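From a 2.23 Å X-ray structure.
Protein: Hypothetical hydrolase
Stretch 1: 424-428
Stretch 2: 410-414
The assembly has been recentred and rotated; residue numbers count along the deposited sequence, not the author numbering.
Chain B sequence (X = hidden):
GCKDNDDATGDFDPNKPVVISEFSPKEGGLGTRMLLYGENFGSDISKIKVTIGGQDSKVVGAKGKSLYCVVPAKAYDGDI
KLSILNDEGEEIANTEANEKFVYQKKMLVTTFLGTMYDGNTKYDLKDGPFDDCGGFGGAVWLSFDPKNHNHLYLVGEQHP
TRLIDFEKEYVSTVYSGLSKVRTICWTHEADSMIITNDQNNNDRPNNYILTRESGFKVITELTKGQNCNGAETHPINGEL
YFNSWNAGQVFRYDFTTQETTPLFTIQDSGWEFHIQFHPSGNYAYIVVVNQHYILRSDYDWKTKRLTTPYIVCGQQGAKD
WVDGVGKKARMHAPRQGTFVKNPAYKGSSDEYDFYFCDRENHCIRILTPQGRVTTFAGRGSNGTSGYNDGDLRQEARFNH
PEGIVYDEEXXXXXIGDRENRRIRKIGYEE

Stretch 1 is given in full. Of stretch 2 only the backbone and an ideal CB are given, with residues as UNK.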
# COMPACT_ATOMS: atom_id res chain seq x y z
N ARG B 424 -22.03 -9.21 -2.91
CA ARG B 424 -21.36 -8.65 -4.08
C ARG B 424 -19.89 -8.42 -3.76
O ARG B 424 -19.51 -8.32 -2.59
CB ARG B 424 -22.05 -7.37 -4.56
CG ARG B 424 -23.56 -7.47 -4.67
CD ARG B 424 -24.07 -8.22 -5.91
NE ARG B 424 -23.69 -7.57 -7.17
CZ ARG B 424 -24.29 -6.51 -7.70
NH1 ARG B 424 -25.29 -5.91 -7.05
NH2 ARG B 424 -23.87 -6.00 -8.84
N LYS B 425 -19.05 -8.39 -4.78
CA LYS B 425 -17.63 -8.15 -4.59
C LYS B 425 -17.19 -6.93 -5.41
O LYS B 425 -17.68 -6.73 -6.52
CB LYS B 425 -16.82 -9.40 -4.98
CG LYS B 425 -15.31 -9.27 -4.81
CD LYS B 425 -14.61 -10.50 -5.36
CE LYS B 425 -13.12 -10.36 -5.48
NZ LYS B 425 -12.69 -9.53 -6.64
N ILE B 426 -16.28 -6.12 -4.86
CA ILE B 426 -15.67 -5.00 -5.59
C ILE B 426 -14.19 -5.19 -5.48
O ILE B 426 -13.65 -5.07 -4.40
CB ILE B 426 -16.10 -3.57 -5.16
CG1 ILE B 426 -17.62 -3.38 -5.18
CG2 ILE B 426 -15.37 -2.50 -6.00
CD1 ILE B 426 -18.06 -2.07 -4.56
N GLY B 427 -13.55 -5.49 -6.61
CA GLY B 427 -12.10 -5.70 -6.67
C GLY B 427 -11.62 -5.47 -8.09
O GLY B 427 -12.44 -5.27 -8.98
N TYR B 428 -10.30 -5.50 -8.31
CA TYR B 428 -9.70 -5.39 -9.65
C TYR B 428 -10.03 -6.60 -10.53
O TYR B 428 -10.23 -7.71 -10.00
CB TYR B 428 -8.17 -5.29 -9.55
CG TYR B 428 -7.70 -3.89 -9.24
CD1 TYR B 428 -7.50 -2.97 -10.25
CD2 TYR B 428 -7.52 -3.47 -7.92
CE1 TYR B 428 -7.14 -1.65 -9.97
CE2 TYR B 428 -7.15 -2.16 -7.63
CZ TYR B 428 -6.96 -1.25 -8.66
OH TYR B 428 -6.58 0.04 -8.40
N UNK B 410 -7.43 -10.16 0.59
CA UNK B 410 -8.00 -10.48 -0.72
C UNK B 410 -8.15 -9.22 -1.59
O UNK B 410 -8.49 -9.35 -2.76
CB UNK B 410 -9.36 -11.16 -0.55
N UNK B 411 -7.83 -8.03 -1.04
CA UNK B 411 -7.85 -6.69 -1.69
C UNK B 411 -9.20 -6.40 -2.39
O UNK B 411 -9.24 -5.97 -3.54
CB UNK B 411 -6.72 -6.59 -2.71
N UNK B 412 -10.30 -6.62 -1.68
CA UNK B 412 -11.63 -6.40 -2.23
C UNK B 412 -12.62 -6.07 -1.13
O UNK B 412 -12.34 -6.28 0.04
CB UNK B 412 -12.10 -7.63 -3.01
N UNK B 413 -13.80 -5.62 -1.54
CA UNK B 413 -14.96 -5.36 -0.71
C UNK B 413 -15.97 -6.47 -0.90
O UNK B 413 -16.14 -6.96 -2.01
CB UNK B 413 -15.58 -4.00 -1.04
N UNK B 414 -16.65 -6.84 0.18
CA UNK B 414 -17.77 -7.77 0.19
C UNK B 414 -18.98 -6.98 0.68
O UNK B 414 -18.89 -6.30 1.70
CB UNK B 414 -17.49 -8.99 1.07

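The two segments run antiparallel, their strand axes at 174° and 4.6 Å apart at closest approach, so the backbone of the second can be read against the side chains of the first.

At position 410, CA-to-CB points sideways and no atom of the first stretch lies within 5.5 Å of the ideal CB. The contact sets little constraint here, and many side chains, polar or long ones included, would suit. The residue is Arg410, whose end leads away and whose guanidinium is hydrogen-bonded elsewhere in the structure.

Position 411 is distinguished by its backbone: phi/psi of 51/49° is left-handed, a region that glycine, asparagine and aspartate enter most readily, though other residues can adopt it. Its CB also points sideways, with nothing of the first stretch nearby. The deposited Glu411 engages the partner through its main chain: a water donates to Glu411 O at 2.5 Å and accepts from Tyr428 N at 3.1 Å, extending the pairing where direct hydrogen bonds have ended.

At 412 the CB points toward the first stretch. Space is tight, with the ideal CB 3.3 Å from Ile426 O and 3.8 Å from Lys425 CE, while Gly427 presents no side chain. A small residue such as alanine, serine or cysteine would suit best. It is Cys412, with chi1 in p; its SG lies 3.8 Å from Lys425 CE, against the aliphatic part of the lysine, and its CB is 4.1 Å from Gly427 CA.

Position 413 pairs with Ile426 and its CB lies on the same face of the sheet as that side chain, which favours an apolar residue, beta-branched or aromatic. The backbone closes the pair with two hydrogen bonds, from 413 N to Ile426 O (2.9 Å) and from Ile426 N to 413 O (3.0 Å). The residue is Phe413. Its CB packs 4.2 Å from Ile426 CB, and chi1 in m places the ring with Ile426 O at its edge, near the ring plane. Phe413 O also receives a CA-H...O contact from Lys425 CA at 3.2 Å.

Position 414 is a non-hydrogen-bonded partner of Lys425, on the face that carries the lysine side chain. Lys425 extends with its first three chi angles in t, laying its methylenes along this face, while Lys425 NZ lies beyond reach, 9.1 Å from the ideal CB of 414; an aromatic or long aliphatic residue would suit. The deposited Phe414 brings its ring end nearer, CE1 reaching 4.0 Å from Lys425 CG, while its CA makes a 3.3 Å CA-H...O contact with Arg424 O.

Stretch 2, residues 410-414: RECFF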
# COMPACT_ATOMS: atom_id res chain seq x y z
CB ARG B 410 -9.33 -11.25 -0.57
CG ARG B 410 -9.09 -12.66 -0.03
CD ARG B 410 -10.32 -13.45 0.35
NE ARG B 410 -9.94 -14.64 1.13
CZ ARG B 410 -9.97 -14.73 2.46
NH1 ARG B 410 -10.39 -13.72 3.19
NH2 ARG B 410 -9.59 -15.85 3.05
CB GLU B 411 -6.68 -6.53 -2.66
CG GLU B 411 -5.32 -6.58 -1.97
CD GLU B 411 -4.16 -6.83 -2.91
OE1 GLU B 411 -3.99 -7.98 -3.36
OE2 GLU B 411 -3.41 -5.86 -3.18
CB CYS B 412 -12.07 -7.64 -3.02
SG CYS B 412 -12.31 -9.12 -2.00
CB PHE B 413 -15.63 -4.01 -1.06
CG PHE B 413 -14.79 -2.78 -0.85
CD1 PHE B 413 -13.88 -2.36 -1.83
CD2 PHE B 413 -14.90 -2.03 0.33
CE1 PHE B 413 -13.09 -1.23 -1.62
CE2 PHE B 413 -14.12 -0.89 0.52
CZ PHE B 413 -13.21 -0.50 -0.45
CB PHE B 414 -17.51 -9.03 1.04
CG PHE B 414 -16.41 -9.89 0.47
CD1 PHE B 414 -16.56 -10.51 -0.76
CD2 PHE B 414 -15.22 -10.07 1.16
CE1 PHE B 414 -15.53 -11.29 -1.31
CE2 PHE B 414 -14.20 -10.88 0.63
CZ PHE B 414 -14.38 -11.50 -0.59
O HOH W 1 -8.71 -6.63 -5.93
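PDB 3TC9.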